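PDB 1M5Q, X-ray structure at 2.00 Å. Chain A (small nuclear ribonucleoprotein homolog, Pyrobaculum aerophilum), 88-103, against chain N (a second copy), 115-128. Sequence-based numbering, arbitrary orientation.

Chain A (88-103) YIEETNVVLIGDKVRV
Chain N (115-128) AERAKRLFEEFLKR

A helix of chain N packs across a small sheet of chain A in a largely polar contact, centred on the buried carboxylate of Glu123(N) and flanked by apolar packing and water bridges. Strands 94-97 and 101-103 of chain A form an antiparallel hairpin, with Val95(A) and Val103(A) exchanging N-to-O bonds of 2.9 Å; Gly98(A), in the turn, has a positive phi (66°), which favours glycine. Helix 115-127 runs at 52° to the first strand and 122° to the second, their axes 11.7 and 12.0 Å away. In register, the CA atoms of Thr92(A) and Lys119(N) lie 6.4 Å apart, those of Asp99(A) and Lys127(N) 8.0 Å.

Arg102(A), extended with chi1 to chi3 all t, reaches Glu123(N) (chi1 m) in a two-pronged salt bridge: NE to OE1 is 2.6 Å and NH2 to OE2 2.7 Å. The carboxylate lies at the edge of the guanidinium, where N-H groups point. Thr92(A), chi1 p, donates from OG1 to the same Glu123(N) OE2 at 2.7 Å, so one acid serves both residues. Arg120(N) lies over one face of the Arg102(A) guanidinium. Arg102(A) NH1 and Arg120(N) NH2, 3.2 Å apart, are both donors and form no hydrogen bond; nearby Glu116(N) offers compensating charge, its OE2 accepting from Arg120(N) NH1 at 3.0 Å. Water 2 links Arg102(A) NH1 (2.8 Å) to Glu116(N) OE2 (2.7 Å), and water 1 links Thr92(A) O to Lys119(N) NZ, 3.0 Å from each.

Apolar groups complete the fit. Ile89(A) CG2 meets Leu126(N) CD1 at 3.4 Å, and Glu91(A) CB approaches Phe122(N) CE2 at 3.6 Å. The aliphatic part of Lys127(N) suits a leucine neighbour, CD lying 3.8 Å from Leu96(A) CD1, while its NZ ends 2.9 Å from Asp99(A) O.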

# COMPACT_ATOMS: atom_id res chain seq x y z
N TYR A 88 -19.79 -29.29 0.22
CA TYR A 88 -18.57 -30.09 0.16
C TYR A 88 -18.22 -30.50 1.59
O TYR A 88 -18.18 -29.65 2.50
CB TYR A 88 -17.42 -29.28 -0.41
CG TYR A 88 -16.07 -30.03 -0.34
CD1 TYR A 88 -15.87 -31.19 -1.07
CD2 TYR A 88 -15.03 -29.57 0.48
CE1 TYR A 88 -14.66 -31.91 -0.98
CE2 TYR A 88 -13.81 -30.25 0.57
CZ TYR A 88 -13.65 -31.43 -0.15
OH TYR A 88 -12.56 -32.18 0.02
N ILE A 89 -17.93 -31.79 1.80
CA ILE A 89 -17.59 -32.22 3.15
C ILE A 89 -16.10 -32.55 3.12
O ILE A 89 -15.69 -33.53 2.52
CB ILE A 89 -18.40 -33.48 3.58
CG1 ILE A 89 -19.90 -33.22 3.36
CG2 ILE A 89 -18.04 -33.86 4.99
CD1 ILE A 89 -20.47 -32.01 4.05
N GLU A 90 -15.29 -31.70 3.76
CA GLU A 90 -13.87 -31.92 3.76
C GLU A 90 -13.51 -33.14 4.56
O GLU A 90 -12.52 -33.79 4.26
CB GLU A 90 -13.11 -30.68 4.34
CG GLU A 90 -13.37 -30.37 5.85
CD GLU A 90 -12.63 -29.06 6.28
OE1 GLU A 90 -12.97 -28.44 7.31
OE2 GLU A 90 -11.69 -28.63 5.56
N GLU A 91 -14.31 -33.46 5.58
CA GLU A 91 -13.96 -34.58 6.43
C GLU A 91 -13.88 -35.89 5.64
O GLU A 91 -12.97 -36.72 5.90
CB GLU A 91 -14.95 -34.67 7.61
CG GLU A 91 -14.98 -33.39 8.54
CD GLU A 91 -15.96 -32.34 8.08
OE1 GLU A 91 -16.15 -32.20 6.85
OE2 GLU A 91 -16.55 -31.65 8.95
N THR A 92 -14.76 -36.05 4.64
CA THR A 92 -14.73 -37.28 3.85
C THR A 92 -14.42 -37.08 2.36
O THR A 92 -14.41 -38.06 1.60
CB THR A 92 -16.07 -38.07 4.04
OG1 THR A 92 -17.19 -37.21 3.75
CG2 THR A 92 -16.22 -38.55 5.54
N ASN A 93 -14.18 -35.83 1.95
CA ASN A 93 -13.90 -35.46 0.56
C ASN A 93 -15.09 -35.93 -0.33
O ASN A 93 -14.94 -36.55 -1.39
CB ASN A 93 -12.59 -36.07 0.08
CG ASN A 93 -12.09 -35.46 -1.24
OD1 ASN A 93 -11.40 -36.13 -2.03
ND2 ASN A 93 -12.39 -34.17 -1.47
N VAL A 94 -16.27 -35.54 0.08
CA VAL A 94 -17.48 -35.94 -0.62
C VAL A 94 -18.32 -34.66 -0.91
O VAL A 94 -18.15 -33.66 -0.27
CB VAL A 94 -18.10 -36.98 0.36
CG1 VAL A 94 -19.34 -36.45 1.03
CG2 VAL A 94 -18.16 -38.33 -0.30
N VAL A 95 -19.19 -34.70 -1.92
CA VAL A 95 -20.02 -33.57 -2.21
C VAL A 95 -21.45 -34.05 -1.99
O VAL A 95 -21.89 -35.07 -2.57
CB VAL A 95 -19.81 -33.10 -3.68
CG1 VAL A 95 -20.86 -32.04 -4.07
CG2 VAL A 95 -18.39 -32.56 -3.82
N LEU A 96 -22.17 -33.37 -1.11
CA LEU A 96 -23.54 -33.80 -0.89
C LEU A 96 -24.49 -32.94 -1.67
O LEU A 96 -24.36 -31.70 -1.67
CB LEU A 96 -23.92 -33.71 0.59
CG LEU A 96 -23.05 -34.41 1.65
CD1 LEU A 96 -23.72 -34.12 3.02
CD2 LEU A 96 -22.93 -35.87 1.38
N ILE A 97 -25.46 -33.58 -2.33
CA ILE A 97 -26.46 -32.87 -3.14
C ILE A 97 -27.81 -33.25 -2.57
O ILE A 97 -28.24 -34.37 -2.70
CB ILE A 97 -26.40 -33.28 -4.64
CG1 ILE A 97 -24.99 -33.03 -5.22
CG2 ILE A 97 -27.47 -32.49 -5.43
CD1 ILE A 97 -24.80 -33.54 -6.64
N GLY A 98 -28.47 -32.29 -1.95
CA GLY A 98 -29.74 -32.57 -1.31
C GLY A 98 -29.34 -33.49 -0.19
O GLY A 98 -28.15 -33.56 0.16
N ASP A 99 -30.27 -34.20 0.42
CA ASP A 99 -29.76 -35.06 1.47
C ASP A 99 -29.84 -36.55 1.23
O ASP A 99 -29.73 -37.31 2.16
CB ASP A 99 -30.33 -34.69 2.85
CG ASP A 99 -31.65 -35.31 3.12
OD1 ASP A 99 -31.72 -36.28 3.94
OD2 ASP A 99 -32.62 -34.81 2.51
N LYS A 100 -29.93 -36.95 -0.03
CA LYS A 100 -29.97 -38.36 -0.41
C LYS A 100 -29.02 -38.69 -1.55
O LYS A 100 -29.02 -39.83 -2.03
CB LYS A 100 -31.40 -38.76 -0.79
CG LYS A 100 -32.43 -38.48 0.33
CD LYS A 100 -33.89 -38.78 -0.08
CE LYS A 100 -34.84 -38.31 1.06
NZ LYS A 100 -36.33 -38.47 0.79
N VAL A 101 -28.23 -37.72 -2.02
CA VAL A 101 -27.28 -37.99 -3.09
C VAL A 101 -25.88 -37.57 -2.61
O VAL A 101 -25.68 -36.51 -2.01
CB VAL A 101 -27.70 -37.27 -4.36
CG1 VAL A 101 -26.62 -37.42 -5.43
CG2 VAL A 101 -29.14 -37.86 -4.86
N ARG A 102 -24.92 -38.45 -2.82
CA ARG A 102 -23.55 -38.28 -2.34
C ARG A 102 -22.60 -38.57 -3.51
O ARG A 102 -22.74 -39.59 -4.17
CB ARG A 102 -23.33 -39.28 -1.18
CG ARG A 102 -21.87 -39.53 -0.73
CD ARG A 102 -21.81 -40.63 0.35
NE ARG A 102 -20.62 -40.57 1.23
CZ ARG A 102 -19.40 -41.02 0.93
NH1 ARG A 102 -19.15 -41.60 -0.25
NH2 ARG A 102 -18.42 -40.93 1.82
N VAL A 103 -21.66 -37.67 -3.78
CA VAL A 103 -20.72 -37.87 -4.88
C VAL A 103 -19.27 -37.87 -4.35
O VAL A 103 -18.84 -36.93 -3.66
CB VAL A 103 -20.84 -36.73 -5.89
CG1 VAL A 103 -20.14 -37.10 -7.16
CG2 VAL A 103 -22.36 -36.39 -6.14
N ALA N 115 -14.96 -48.82 6.38
CA ALA N 115 -14.58 -47.41 6.26
C ALA N 115 -15.68 -46.63 5.52
O ALA N 115 -16.07 -45.54 5.93
CB ALA N 115 -13.27 -47.31 5.52
N GLU N 116 -16.19 -47.17 4.42
CA GLU N 116 -17.21 -46.44 3.68
C GLU N 116 -18.49 -46.29 4.51
O GLU N 116 -19.15 -45.24 4.48
CB GLU N 116 -17.47 -47.13 2.34
CG GLU N 116 -16.28 -47.07 1.41
CD GLU N 116 -15.94 -45.64 1.05
OE1 GLU N 116 -14.74 -45.34 0.84
OE2 GLU N 116 -16.89 -44.82 0.97
N ARG N 117 -18.85 -47.30 5.27
CA ARG N 117 -20.04 -47.20 6.08
C ARG N 117 -19.75 -46.18 7.18
O ARG N 117 -20.63 -45.39 7.60
CB ARG N 117 -20.38 -48.59 6.68
CG ARG N 117 -21.83 -49.04 6.47
CD ARG N 117 -22.76 -47.86 6.73
NE ARG N 117 -23.99 -48.08 7.50
CZ ARG N 117 -24.59 -47.09 8.19
NH1 ARG N 117 -24.05 -45.85 8.22
NH2 ARG N 117 -25.73 -47.29 8.82
N ALA N 118 -18.51 -46.18 7.68
CA ALA N 118 -18.15 -45.22 8.74
C ALA N 118 -18.25 -43.78 8.23
O ALA N 118 -18.69 -42.87 8.96
CB ALA N 118 -16.74 -45.50 9.29
N LYS N 119 -17.83 -43.56 6.99
CA LYS N 119 -17.93 -42.23 6.42
C LYS N 119 -19.40 -41.82 6.27
O LYS N 119 -19.73 -40.67 6.50
CB LYS N 119 -17.22 -42.16 5.07
CG LYS N 119 -15.73 -42.27 5.17
CD LYS N 119 -15.21 -42.35 3.76
CE LYS N 119 -13.77 -42.67 3.67
NZ LYS N 119 -13.49 -42.63 2.15
N ARG N 120 -20.29 -42.74 5.92
CA ARG N 120 -21.69 -42.31 5.83
C ARG N 120 -22.32 -42.01 7.21
O ARG N 120 -23.17 -41.14 7.30
CB ARG N 120 -22.48 -43.35 5.03
CG ARG N 120 -21.96 -43.40 3.59
CD ARG N 120 -22.24 -44.74 2.97
NE ARG N 120 -21.89 -44.73 1.55
CZ ARG N 120 -20.65 -44.54 1.08
NH1 ARG N 120 -19.66 -44.35 1.93
NH2 ARG N 120 -20.42 -44.52 -0.22
N LEU N 121 -21.92 -42.70 8.26
CA LEU N 121 -22.45 -42.41 9.60
C LEU N 121 -21.90 -41.02 9.99
O LEU N 121 -22.58 -40.20 10.56
CB LEU N 121 -21.92 -43.40 10.66
CG LEU N 121 -22.76 -43.92 11.83
CD1 LEU N 121 -21.84 -44.09 13.06
CD2 LEU N 121 -24.04 -43.10 12.13
N PHE N 122 -20.63 -40.79 9.71
CA PHE N 122 -20.00 -39.51 10.02
C PHE N 122 -20.80 -38.39 9.35
O PHE N 122 -21.21 -37.41 10.01
CB PHE N 122 -18.54 -39.50 9.52
CG PHE N 122 -17.69 -38.41 10.13
CD1 PHE N 122 -16.86 -38.68 11.21
CD2 PHE N 122 -17.74 -37.12 9.62
CE1 PHE N 122 -16.08 -37.69 11.78
CE2 PHE N 122 -16.98 -36.12 10.17
CZ PHE N 122 -16.14 -36.38 11.25
N GLU N 123 -21.05 -38.55 8.05
CA GLU N 123 -21.82 -37.57 7.31
C GLU N 123 -23.22 -37.39 7.93
O GLU N 123 -23.68 -36.24 8.09
CB GLU N 123 -21.91 -37.99 5.86
CG GLU N 123 -20.61 -37.71 5.04
CD GLU N 123 -20.34 -38.76 3.96
OE1 GLU N 123 -21.32 -39.30 3.39
OE2 GLU N 123 -19.15 -39.07 3.67
N GLU N 124 -23.89 -38.49 8.32
CA GLU N 124 -25.21 -38.35 8.92
C GLU N 124 -25.10 -37.46 10.11
O GLU N 124 -25.99 -36.62 10.35
CB GLU N 124 -25.85 -39.70 9.33
CG GLU N 124 -25.93 -40.72 8.17
CD GLU N 124 -26.25 -40.11 6.78
OE1 GLU N 124 -25.34 -40.18 5.84
OE2 GLU N 124 -27.41 -39.59 6.63
N PHE N 125 -24.02 -37.62 10.88
CA PHE N 125 -23.80 -36.73 12.02
C PHE N 125 -23.57 -35.29 11.53
O PHE N 125 -24.02 -34.36 12.16
CB PHE N 125 -22.62 -37.16 12.90
CG PHE N 125 -22.97 -38.20 13.95
CD1 PHE N 125 -23.02 -39.56 13.62
CD2 PHE N 125 -23.19 -37.81 15.25
CE1 PHE N 125 -23.28 -40.54 14.63
CE2 PHE N 125 -23.44 -38.74 16.23
CZ PHE N 125 -23.48 -40.12 15.92
N LEU N 126 -22.92 -35.08 10.41
CA LEU N 126 -22.72 -33.69 9.97
C LEU N 126 -23.99 -33.04 9.47
O LEU N 126 -24.16 -31.82 9.58
CB LEU N 126 -21.66 -33.58 8.86
CG LEU N 126 -20.24 -33.94 9.33
CD1 LEU N 126 -19.37 -33.91 8.12
CD2 LEU N 126 -19.71 -32.97 10.47
N LYS N 127 -24.89 -33.84 8.92
CA LYS N 127 -26.14 -33.31 8.40
C LYS N 127 -27.10 -32.91 9.49
O LYS N 127 -28.03 -32.16 9.23
CB LYS N 127 -26.82 -34.30 7.44
CG LYS N 127 -25.96 -34.63 6.21
CD LYS N 127 -26.73 -35.28 5.08
CE LYS N 127 -26.83 -36.76 5.27
NZ LYS N 127 -27.86 -37.34 4.38
N ARG N 128 -26.88 -33.39 10.71
CA ARG N 128 -27.77 -33.02 11.81
C ARG N 128 -27.49 -31.56 12.21
O ARG N 128 -28.35 -30.70 11.95
CB ARG N 128 -27.52 -33.94 13.01
CG ARG N 128 -27.60 -35.42 12.68
CD ARG N 128 -27.55 -36.35 13.92
NE ARG N 128 -27.31 -37.73 13.51
CZ ARG N 128 -27.61 -38.80 14.22
NH1 ARG N 128 -28.18 -38.66 15.41
NH2 ARG N 128 -27.32 -40.02 13.75
O HOH W 1 -14.78 -40.68 0.27
O HOH W 2 -16.43 -42.36 0.04